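PDB 2HES: Ydr267cp, which acts as an essential component of the cytosolic iron-sulfur protein assembly machinery, is required for maturation of extramitochondrial iron-sulfur proteins, and interacts with NAR1. Local coordinates for residues S80-W85 with L122-R127; D175-W180 with L214-D219. One frame throughout, in Å; residues are numbered along the deposited sequence.

In the fold
Cia1 is a seven-bladed WD40 beta-propeller. Each blade is an antiparallel sheet of four strands. From the N terminus, the chain first reaches 80-85, on the third strand of one blade. It runs out through strand 98-103 and back through 110-115 to 122-127, where contact 1 closes a loop of 36 residues. Later, 175-180 again lies on the third strand of a blade. Contact 2 closes a similar loop of 33 residues at 214-219. The two loops follow one another and neither nest nor cross. Contact 1 ties repeat WD 2 to WD 3, and contact 2 ties WD 4 to WD 5. Their centres lie about 20 Å apart, and the contacts do not touch.

Contact 1 (S80-W85 with L122-R127); sequences STVSIW and LATCSR
Val82 sets CG1 anti to the backbone N (chi1 176°), which leaves CG2 anti to the carbonyl carbon. In Thr124, OG1 sits between the backbone N and the carbonyl carbon (chi1 72°), and CG2 is again anti to the carbonyl carbon. The two methyls meet at 3.9 Å, Val82 CG2 to Thr124 CG2. This is a packing contact between adjacent blades of the WD40 beta-propeller. Strand 82-85 belongs to repeat WD 2 and strand 122-126 to WD 3. Their axes come within 10.5 Å, and their directions differ by 150°, roughly antiparallel. No hydrogen bond joins the two segments. The sheets of the two blades pack through side chains, with Val82 nearest Thr124 in the backbone register and their side chains at a slant to each other. Both residues are buried. Leu122, two residues before Thr124, also turns its side chain toward the other strand. Its CD2 is 4.3 Å from Val82 CG1. Trp115 of strand 110-115 touches both Leu122 and Ile84, and Val110 and Val113 of that strand touch Val82. The CB of Ile84 does not point at the other strand, but its side chain meets Leu122 tip to tip, Ile84 CD1 to Leu122 CD2 at 4.2 Å.

Contact 2 (D175-W180 with L214-D219); sequences DTVRIW and LCSGSD
Val177 faces strand 214-218 with its CB and divides there into two methyls, each with its own partner. CG1 stands anti to the backbone N (chi1 172°) and meets Leu214 CD2 at 3.8 Å. The Val177 and Leu214 side chains reach toward each other, tip to tip. CG2 lies beside the backbone N and touches Ser216 CB at 4.1 Å. The nearest backbone pair is Val177 and Ser216, with their CA atoms 8.0 Å apart. No hydrogen bond crosses this seam between two propeller blades, and its three touching residues are buried. Ser216 gives the seam only its CB. Its OG is hydrogen-bonded to His196 NE2 and Trp226 NE1, two polar partners for a buried hydroxyl. This matches the His, Ser and Trp side-chain network known from WD40 repeats, whose fourth member is usually an Asp. The serine thus serves its own blade with the hydroxyl and the neighbouring blade with its carbon. Val177 lies in repeat WD 4 and Ser216 in WD 5. Strand 167-172 also borders the seam, with Ser171 against Val177 and Ala169 against Leu214. Leu193 of strand 186-193 touches Leu214, while Val200 of strand 200-205 packs on both Val177 and Ser216.

Contact 1 (S80-W85 with L122-R127)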
# COMPACT_ATOMS: atom_id res chain seq x y z
N SER A 80 -15.47 -4.47 8.25
CA SER A 80 -15.15 -3.55 9.36
C SER A 80 -14.13 -4.17 10.34
O SER A 80 -13.69 -3.50 11.27
CB SER A 80 -16.41 -3.10 10.12
OG SER A 80 -16.70 -3.99 11.20
N THR A 81 -13.74 -5.42 10.12
CA THR A 81 -12.78 -6.13 11.00
C THR A 81 -11.36 -6.29 10.41
O THR A 81 -11.16 -6.05 9.21
CB THR A 81 -13.31 -7.52 11.46
OG1 THR A 81 -13.13 -8.51 10.43
CG2 THR A 81 -14.79 -7.45 11.86
N VAL A 82 -10.39 -6.67 11.25
CA VAL A 82 -8.98 -6.91 10.85
C VAL A 82 -8.46 -8.16 11.56
O VAL A 82 -8.46 -8.23 12.79
CB VAL A 82 -8.02 -5.69 11.21
CG1 VAL A 82 -6.58 -6.02 10.86
CG2 VAL A 82 -8.45 -4.41 10.51
N SER A 83 -8.01 -9.17 10.80
CA SER A 83 -7.49 -10.43 11.35
C SER A 83 -5.95 -10.53 11.42
O SER A 83 -5.27 -9.93 10.59
CB SER A 83 -8.02 -11.61 10.54
OG SER A 83 -7.47 -11.61 9.21
N ILE A 84 -5.41 -11.33 12.35
CA ILE A 84 -3.94 -11.52 12.53
C ILE A 84 -3.45 -12.99 12.46
O ILE A 84 -3.89 -13.82 13.26
CB ILE A 84 -3.48 -10.93 13.90
CG1 ILE A 84 -3.81 -9.44 14.03
CG2 ILE A 84 -2.00 -11.15 14.13
CD1 ILE A 84 -2.85 -8.49 13.28
N TRP A 85 -2.51 -13.30 11.57
CA TRP A 85 -1.99 -14.68 11.39
C TRP A 85 -0.47 -14.84 11.62
O TRP A 85 0.29 -13.92 11.35
CB TRP A 85 -2.33 -15.19 9.98
CG TRP A 85 -3.74 -14.91 9.57
CD1 TRP A 85 -4.28 -13.70 9.24
CD2 TRP A 85 -4.80 -15.87 9.43
NE1 TRP A 85 -5.61 -13.84 8.91
CE2 TRP A 85 -5.96 -15.16 9.03
CE3 TRP A 85 -4.89 -17.25 9.60
CZ2 TRP A 85 -7.19 -15.79 8.80
CZ3 TRP A 85 -6.13 -17.88 9.37
CH2 TRP A 85 -7.25 -17.15 8.98
N LEU A 122 0.33 -1.00 14.18
CA LEU A 122 -0.50 -1.35 13.06
C LEU A 122 -1.52 -0.23 12.89
O LEU A 122 -2.29 0.07 13.80
CB LEU A 122 -1.20 -2.71 13.32
CG LEU A 122 -2.19 -3.14 12.25
CD1 LEU A 122 -1.45 -3.47 11.00
CD2 LEU A 122 -3.06 -4.38 12.71
N ALA A 123 -1.47 0.42 11.73
CA ALA A 123 -2.48 1.42 11.35
C ALA A 123 -3.58 0.79 10.52
O ALA A 123 -3.32 -0.07 9.67
CB ALA A 123 -1.82 2.50 10.51
N THR A 124 -4.81 1.22 10.77
CA THR A 124 -5.93 0.77 9.96
C THR A 124 -6.69 2.00 9.43
O THR A 124 -6.72 3.05 10.08
CB THR A 124 -6.87 -0.20 10.72
OG1 THR A 124 -7.63 0.49 11.72
CG2 THR A 124 -6.07 -1.43 11.31
N CYS A 125 -7.30 1.89 8.26
CA CYS A 125 -8.10 3.02 7.77
C CYS A 125 -9.37 2.50 7.18
O CYS A 125 -9.50 1.30 6.88
CB CYS A 125 -7.36 3.91 6.77
SG CYS A 125 -6.99 3.05 5.24
N SER A 126 -10.31 3.43 7.02
CA SER A 126 -11.69 3.05 6.86
C SER A 126 -12.49 4.04 6.01
O SER A 126 -12.22 5.26 5.96
CB SER A 126 -12.31 2.91 8.25
OG SER A 126 -13.65 2.47 8.17
N ARG A 127 -13.53 3.49 5.40
CA ARG A 127 -14.62 4.30 4.83
C ARG A 127 -15.22 5.32 5.83
O ARG A 127 -15.82 6.34 5.42
CB ARG A 127 -15.70 3.37 4.31
CG ARG A 127 -16.83 4.11 3.58
CD ARG A 127 -17.45 3.23 2.52
NE ARG A 127 -18.43 3.95 1.70
CZ ARG A 127 -19.50 3.40 1.16
NH1 ARG A 127 -19.77 2.10 1.35
NH2 ARG A 127 -20.34 4.14 0.43

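Contact 2 (D175-W180 with L214-D219)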
# COMPACT_ATOMS: atom_id res chain seq x y z
N ASP A 175 -9.43 13.92 -1.49
CA ASP A 175 -8.40 14.45 -2.44
C ASP A 175 -7.07 14.83 -1.78
O ASP A 175 -6.16 15.37 -2.46
CB ASP A 175 -8.89 15.66 -3.25
CG ASP A 175 -10.18 15.39 -4.02
OD1 ASP A 175 -10.60 14.23 -4.17
OD2 ASP A 175 -10.76 16.38 -4.49
N THR A 176 -6.94 14.52 -0.49
CA THR A 176 -5.69 14.82 0.24
C THR A 176 -4.93 13.58 0.68
O THR A 176 -5.45 12.45 0.70
CB THR A 176 -5.92 15.72 1.46
OG1 THR A 176 -6.53 14.95 2.53
CG2 THR A 176 -6.79 16.92 1.09
N VAL A 177 -3.63 13.78 0.88
CA VAL A 177 -2.81 12.88 1.68
C VAL A 177 -2.56 13.62 3.02
O VAL A 177 -2.27 14.82 3.02
CB VAL A 177 -1.47 12.56 1.00
CG1 VAL A 177 -0.55 11.77 1.97
CG2 VAL A 177 -1.68 11.80 -0.30
N ARG A 178 -2.68 12.91 4.15
CA ARG A 178 -2.33 13.48 5.44
C ARG A 178 -1.13 12.73 6.00
O ARG A 178 -1.00 11.51 5.81
CB ARG A 178 -3.49 13.45 6.45
CG ARG A 178 -4.48 14.57 6.14
CD ARG A 178 -5.59 14.62 7.17
NE ARG A 178 -6.52 15.67 6.81
CZ ARG A 178 -6.62 16.85 7.39
NH1 ARG A 178 -5.85 17.19 8.42
NH2 ARG A 178 -7.52 17.71 6.89
N ILE A 179 -0.26 13.48 6.67
CA ILE A 179 0.94 12.91 7.30
C ILE A 179 0.69 12.96 8.78
O ILE A 179 0.28 14.02 9.31
CB ILE A 179 2.24 13.74 6.91
CG1 ILE A 179 2.43 13.88 5.40
CG2 ILE A 179 3.50 13.10 7.59
CD1 ILE A 179 2.55 12.55 4.68
N TRP A 180 1.01 11.87 9.49
CA TRP A 180 0.73 11.77 10.90
C TRP A 180 2.01 11.38 11.61
O TRP A 180 2.78 10.55 11.09
CB TRP A 180 -0.28 10.66 11.14
CG TRP A 180 -1.50 10.80 10.30
CD1 TRP A 180 -1.67 10.27 9.05
CD2 TRP A 180 -2.77 11.39 10.66
NE1 TRP A 180 -2.95 10.54 8.59
CE2 TRP A 180 -3.64 11.22 9.56
CE3 TRP A 180 -3.24 12.08 11.81
CZ2 TRP A 180 -4.97 11.72 9.55
CZ3 TRP A 180 -4.55 12.59 11.80
CH2 TRP A 180 -5.41 12.39 10.65
N LEU A 214 7.41 11.80 -0.84
CA LEU A 214 6.33 10.81 -0.96
C LEU A 214 5.76 10.89 -2.38
O LEU A 214 5.67 12.02 -2.90
CB LEU A 214 5.21 11.18 0.04
CG LEU A 214 3.97 10.32 0.08
CD1 LEU A 214 4.09 9.41 1.28
CD2 LEU A 214 2.68 11.17 0.14
N CYS A 215 5.39 9.76 -3.00
CA CYS A 215 4.62 9.87 -4.26
C CYS A 215 3.20 9.39 -4.03
O CYS A 215 2.92 8.56 -3.12
CB CYS A 215 5.27 9.07 -5.39
SG CYS A 215 5.36 7.26 -5.10
N SER A 216 2.28 9.94 -4.79
CA SER A 216 0.86 9.58 -4.62
C SER A 216 0.16 9.50 -5.98
O SER A 216 0.52 10.20 -6.93
CB SER A 216 0.12 10.63 -3.76
OG SER A 216 0.23 11.94 -4.36
N GLY A 217 -0.85 8.64 -6.07
CA GLY A 217 -1.52 8.40 -7.35
C GLY A 217 -3.00 8.62 -7.21
O GLY A 217 -3.56 8.27 -6.19
N SER A 218 -3.64 9.25 -8.21
CA SER A 218 -4.99 9.75 -8.03
C SER A 218 -5.97 9.43 -9.19
O SER A 218 -5.51 9.05 -10.28
CB SER A 218 -4.93 11.27 -7.76
OG SER A 218 -6.18 11.90 -7.85
N ASP A 219 -7.27 9.55 -8.90
CA ASP A 219 -8.35 9.59 -9.91
C ASP A 219 -8.08 10.65 -10.97
O ASP A 219 -8.55 10.51 -12.13
CB ASP A 219 -9.68 9.92 -9.23
CG ASP A 219 -10.52 8.67 -8.97
OD1 ASP A 219 -10.06 7.56 -9.26
OD2 ASP A 219 -11.63 8.80 -8.45